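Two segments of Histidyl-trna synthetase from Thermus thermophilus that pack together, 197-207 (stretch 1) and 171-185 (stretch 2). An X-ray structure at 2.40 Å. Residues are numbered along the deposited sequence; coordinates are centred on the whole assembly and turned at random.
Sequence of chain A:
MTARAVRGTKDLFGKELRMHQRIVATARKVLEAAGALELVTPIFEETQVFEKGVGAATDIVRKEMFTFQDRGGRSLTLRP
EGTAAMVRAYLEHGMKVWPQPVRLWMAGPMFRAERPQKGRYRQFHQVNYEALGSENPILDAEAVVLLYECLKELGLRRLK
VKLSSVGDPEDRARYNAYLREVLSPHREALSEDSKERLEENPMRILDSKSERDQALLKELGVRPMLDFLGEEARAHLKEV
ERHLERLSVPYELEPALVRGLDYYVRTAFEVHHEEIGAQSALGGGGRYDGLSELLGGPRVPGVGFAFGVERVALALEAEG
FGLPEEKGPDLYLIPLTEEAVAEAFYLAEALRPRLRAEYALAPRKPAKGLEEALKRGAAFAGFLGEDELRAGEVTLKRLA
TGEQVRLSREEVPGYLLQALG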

# COMPACT_ATOMS: atom_id res chain seq x y z
N ARG A 197 2.29 3.85 -38.82
CA ARG A 197 3.45 4.32 -38.07
C ARG A 197 4.54 4.83 -39.00
O ARG A 197 5.30 5.73 -38.65
CB ARG A 197 4.00 3.20 -37.20
CG ARG A 197 3.08 2.81 -36.08
CD ARG A 197 3.42 1.45 -35.54
NE ARG A 197 2.47 1.04 -34.52
CZ ARG A 197 2.21 -0.22 -34.20
NH1 ARG A 197 2.83 -1.21 -34.83
NH2 ARG A 197 1.32 -0.50 -33.26
N LEU A 198 4.61 4.25 -40.20
CA LEU A 198 5.62 4.67 -41.17
C LEU A 198 5.52 6.15 -41.46
O LEU A 198 6.54 6.81 -41.70
CB LEU A 198 5.48 3.88 -42.47
CG LEU A 198 6.11 2.48 -42.51
CD1 LEU A 198 5.92 1.88 -43.88
CD2 LEU A 198 7.59 2.58 -42.18
N GLU A 199 4.31 6.69 -41.43
CA GLU A 199 4.11 8.10 -41.72
C GLU A 199 4.19 8.98 -40.48
O GLU A 199 4.58 10.14 -40.56
CB GLU A 199 2.77 8.31 -42.44
N GLU A 200 3.83 8.43 -39.32
CA GLU A 200 3.83 9.20 -38.09
C GLU A 200 5.04 9.00 -37.17
O GLU A 200 5.59 9.98 -36.67
CB GLU A 200 2.54 8.91 -37.32
CG GLU A 200 1.30 9.27 -38.11
CD GLU A 200 0.03 8.84 -37.43
OE1 GLU A 200 -0.12 7.62 -37.16
OE2 GLU A 200 -0.83 9.71 -37.15
N ASN A 201 5.43 7.75 -36.93
CA ASN A 201 6.57 7.46 -36.06
C ASN A 201 7.14 6.07 -36.37
O ASN A 201 6.78 5.08 -35.72
CB ASN A 201 6.13 7.52 -34.60
CG ASN A 201 7.29 7.39 -33.62
OD1 ASN A 201 7.09 7.29 -32.41
ND2 ASN A 201 8.51 7.39 -34.16
N PRO A 202 8.03 5.98 -37.37
CA PRO A 202 8.64 4.70 -37.75
C PRO A 202 9.26 3.89 -36.61
O PRO A 202 9.11 2.67 -36.57
CB PRO A 202 9.67 5.12 -38.79
CG PRO A 202 8.98 6.26 -39.48
CD PRO A 202 8.42 7.05 -38.31
N MET A 203 9.94 4.56 -35.68
CA MET A 203 10.56 3.86 -34.56
C MET A 203 9.58 3.06 -33.70
O MET A 203 9.98 2.14 -32.99
CB MET A 203 11.31 4.84 -33.67
CG MET A 203 12.65 5.27 -34.23
SD MET A 203 13.72 5.84 -32.91
CE MET A 203 13.23 7.55 -32.82
N ARG A 204 8.30 3.41 -33.76
CA ARG A 204 7.29 2.69 -32.99
C ARG A 204 7.12 1.28 -33.56
O ARG A 204 6.70 0.37 -32.84
CB ARG A 204 5.96 3.45 -33.02
N ILE A 205 7.44 1.10 -34.83
CA ILE A 205 7.31 -0.21 -35.46
C ILE A 205 8.27 -1.21 -34.81
O ILE A 205 8.01 -2.41 -34.81
CB ILE A 205 7.60 -0.15 -36.98
CG1 ILE A 205 6.60 0.78 -37.67
CG2 ILE A 205 7.51 -1.54 -37.59
CD1 ILE A 205 6.80 0.92 -39.17
N LEU A 206 9.37 -0.72 -34.25
CA LEU A 206 10.35 -1.59 -33.60
C LEU A 206 9.88 -1.99 -32.21
O LEU A 206 10.46 -2.88 -31.59
CB LEU A 206 11.70 -0.88 -33.51
CG LEU A 206 12.31 -0.33 -34.80
CD1 LEU A 206 13.62 0.34 -34.47
CD2 LEU A 206 12.52 -1.44 -35.81
N ASP A 207 8.83 -1.33 -31.72
CA ASP A 207 8.30 -1.61 -30.39
C ASP A 207 6.97 -2.36 -30.38
O ASP A 207 6.43 -2.62 -29.31
CB ASP A 207 8.15 -0.32 -29.59
CG ASP A 207 9.48 0.34 -29.27
OD1 ASP A 207 10.19 0.75 -30.21
OD2 ASP A 207 9.81 0.46 -28.07
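Stretch 2 (171-185) DRARYNAYLREVLSP

A helix that packs against a broken, turning segment often illustrates a simple principle: apolar side chains supply most of the contact area, while a single polar side chain on the helix satisfies a backbone group that the break has left free. The two segments here, from a histidyl-tRNA synthetase, are a compact example. Stretch 2 is already helical at D171 and stays so through most of its length, its backbone amides bonded to carbonyls four residues earlier; S184 and P185 belong to a 3-10 segment that continues later in the chain. Stretch 1 enters as the last turn of a helix, leaves helical geometry at N201, and then coils again from P202 to L206 with helix-like torsions and bonds that reach back three residues, such as I205 N to P202 O at 2.9 Å.

The CA of L198 is nearest that of R180, at 6.1 Å, whereas the CA of P202 is nearest that of N176, at 5.4 Å. These two pairs give the segments a broadly opposed sense, from L198 by R180 to P202 by N176, although I205 still reaches L183. Together the segments bury 611 Å².

The polar element is one hydrogen bond. M203 N donates to N176 OD1 at 2.7 Å, with an N-H...acceptor angle of 142°. It forms just beyond the break, where the amide of M203 has no bond to a carbonyl within its own stretch and the side chain of N176 reaches across to meet it. N176 OD1 also lies 3.2 Å from P202 CB, so the proline ring packs closely beside the bond.

Around this bond the contact is apolar. P202 points toward the helix and sets its CB 3.7 Å from L179 CB. M203, which has the largest covered area of any residue here, places CG 3.8 Å from L179 CD1 and 3.5 Å from Y175 CD2. L179 also receives L206, whose CD1 is 4.1 Å from L179 CD1. Further along the helix, L198 CD2 lies 3.9 Å from L183 CB, and I205 CD1 approaches L183 CD1 at 4.3 Å.

Aromatic and sulfur contacts complete the example. The Y175 ring is met at its edge: L206 CD1 is 3.7 Å from Y175 CE2, and the sulfur M203 SD stands 4.9 Å from the centroid of the Y175 ring, 78° off the ring normal. The thioether then carries its methyl over one face of the R172 guanidinium, M203 CE to R172 NH2 being 3.1 Å, so one flexible side chain touches aliphatic, aromatic and cationic neighbours.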

# COMPACT_ATOMS: atom_id res chain seq x y z
N ASP A 171 18.83 12.97 -33.51
CA ASP A 171 19.38 11.68 -33.90
C ASP A 171 18.23 10.74 -34.21
O ASP A 171 18.31 9.91 -35.12
CB ASP A 171 20.21 11.07 -32.76
CG ASP A 171 21.36 11.97 -32.32
OD1 ASP A 171 21.90 12.71 -33.17
OD2 ASP A 171 21.73 11.91 -31.13
N ARG A 172 17.15 10.87 -33.46
CA ARG A 172 15.98 10.03 -33.65
C ARG A 172 15.26 10.41 -34.95
O ARG A 172 14.63 9.57 -35.59
CB ARG A 172 15.04 10.16 -32.44
CG ARG A 172 15.68 9.72 -31.12
CD ARG A 172 14.77 10.01 -29.93
NE ARG A 172 13.46 9.39 -30.11
CZ ARG A 172 13.15 8.16 -29.72
NH1 ARG A 172 14.06 7.40 -29.13
NH2 ARG A 172 11.94 7.68 -29.96
N ALA A 173 15.38 11.67 -35.35
CA ALA A 173 14.77 12.12 -36.58
C ALA A 173 15.43 11.43 -37.78
O ALA A 173 14.75 10.90 -38.66
CB ALA A 173 14.89 13.64 -36.71
N ARG A 174 16.76 11.43 -37.80
CA ARG A 174 17.49 10.79 -38.89
C ARG A 174 17.19 9.30 -38.96
O ARG A 174 16.97 8.75 -40.04
CB ARG A 174 19.00 11.00 -38.73
CG ARG A 174 19.47 12.43 -38.98
CD ARG A 174 20.96 12.58 -38.72
NE ARG A 174 21.44 13.93 -39.02
CZ ARG A 174 22.73 14.29 -39.02
NH1 ARG A 174 23.67 13.41 -38.73
NH2 ARG A 174 23.06 15.54 -39.32
N TYR A 175 17.17 8.65 -37.81
CA TYR A 175 16.90 7.22 -37.77
C TYR A 175 15.53 6.90 -38.35
O TYR A 175 15.38 5.94 -39.11
CB TYR A 175 16.99 6.70 -36.33
CG TYR A 175 16.89 5.20 -36.22
CD1 TYR A 175 17.85 4.37 -36.82
CD2 TYR A 175 15.86 4.61 -35.50
CE1 TYR A 175 17.77 2.98 -36.69
CE2 TYR A 175 15.77 3.22 -35.38
CZ TYR A 175 16.74 2.42 -35.97
OH TYR A 175 16.66 1.06 -35.84
N ASN A 176 14.53 7.71 -38.01
CA ASN A 176 13.19 7.51 -38.53
C ASN A 176 13.16 7.64 -40.05
O ASN A 176 12.45 6.90 -40.72
CB ASN A 176 12.20 8.50 -37.90
CG ASN A 176 11.61 7.98 -36.59
OD1 ASN A 176 11.07 6.88 -36.54
ND2 ASN A 176 11.71 8.78 -35.53
N ALA A 177 13.94 8.57 -40.58
CA ALA A 177 14.00 8.74 -42.03
C ALA A 177 14.56 7.44 -42.59
O ALA A 177 13.98 6.83 -43.49
CB ALA A 177 14.90 9.91 -42.39
N TYR A 178 15.69 7.02 -42.05
CA TYR A 178 16.33 5.79 -42.46
C TYR A 178 15.33 4.64 -42.41
O TYR A 178 15.26 3.83 -43.33
CB TYR A 178 17.51 5.48 -41.55
CG TYR A 178 17.95 4.04 -41.60
CD1 TYR A 178 18.58 3.52 -42.74
CD2 TYR A 178 17.73 3.19 -40.53
CE1 TYR A 178 18.96 2.18 -42.79
CE2 TYR A 178 18.10 1.85 -40.58
CZ TYR A 178 18.72 1.35 -41.71
OH TYR A 178 19.11 0.03 -41.73
N LEU A 179 14.56 4.57 -41.33
CA LEU A 179 13.57 3.51 -41.19
C LEU A 179 12.52 3.59 -42.29
O LEU A 179 12.03 2.56 -42.74
CB LEU A 179 12.89 3.57 -39.83
CG LEU A 179 13.71 3.04 -38.65
CD1 LEU A 179 12.89 3.14 -37.37
CD2 LEU A 179 14.11 1.60 -38.93
N ARG A 180 12.18 4.80 -42.71
CA ARG A 180 11.18 4.94 -43.76
C ARG A 180 11.75 4.40 -45.07
O ARG A 180 11.05 3.70 -45.81
CB ARG A 180 10.77 6.41 -43.92
N GLU A 181 13.01 4.71 -45.35
CA GLU A 181 13.66 4.25 -46.57
C GLU A 181 13.76 2.72 -46.63
O GLU A 181 13.50 2.11 -47.66
CB GLU A 181 15.06 4.85 -46.69
CG GLU A 181 15.07 6.33 -47.05
CD GLU A 181 16.45 6.95 -46.91
OE1 GLU A 181 17.42 6.36 -47.45
OE2 GLU A 181 16.56 8.01 -46.26
N VAL A 182 14.14 2.11 -45.52
CA VAL A 182 14.29 0.66 -45.46
C VAL A 182 12.98 -0.12 -45.32
O VAL A 182 12.84 -1.21 -45.88
CB VAL A 182 15.22 0.26 -44.29
CG1 VAL A 182 15.11 -1.23 -44.01
CG2 VAL A 182 16.64 0.61 -44.63
N LEU A 183 12.02 0.43 -44.59
CA LEU A 183 10.76 -0.27 -44.38
C LEU A 183 9.63 0.06 -45.34
O LEU A 183 8.65 -0.67 -45.40
CB LEU A 183 10.29 -0.06 -42.94
CG LEU A 183 11.20 -0.69 -41.88
CD1 LEU A 183 10.74 -0.29 -40.49
CD2 LEU A 183 11.19 -2.20 -42.04
N SER A 184 9.75 1.15 -46.09
CA SER A 184 8.70 1.53 -47.05
C SER A 184 8.52 0.49 -48.15
O SER A 184 7.40 0.01 -48.38
CB SER A 184 8.98 2.90 -47.67
OG SER A 184 8.64 3.93 -46.76
N PRO A 185 9.60 0.12 -48.86
CA PRO A 185 9.47 -0.88 -49.92
C PRO A 185 9.04 -2.27 -49.43
O PRO A 185 9.01 -3.22 -50.20
CB PRO A 185 10.85 -0.88 -50.57
CG PRO A 185 11.75 -0.47 -49.45
CD PRO A 185 10.97 0.64 -48.80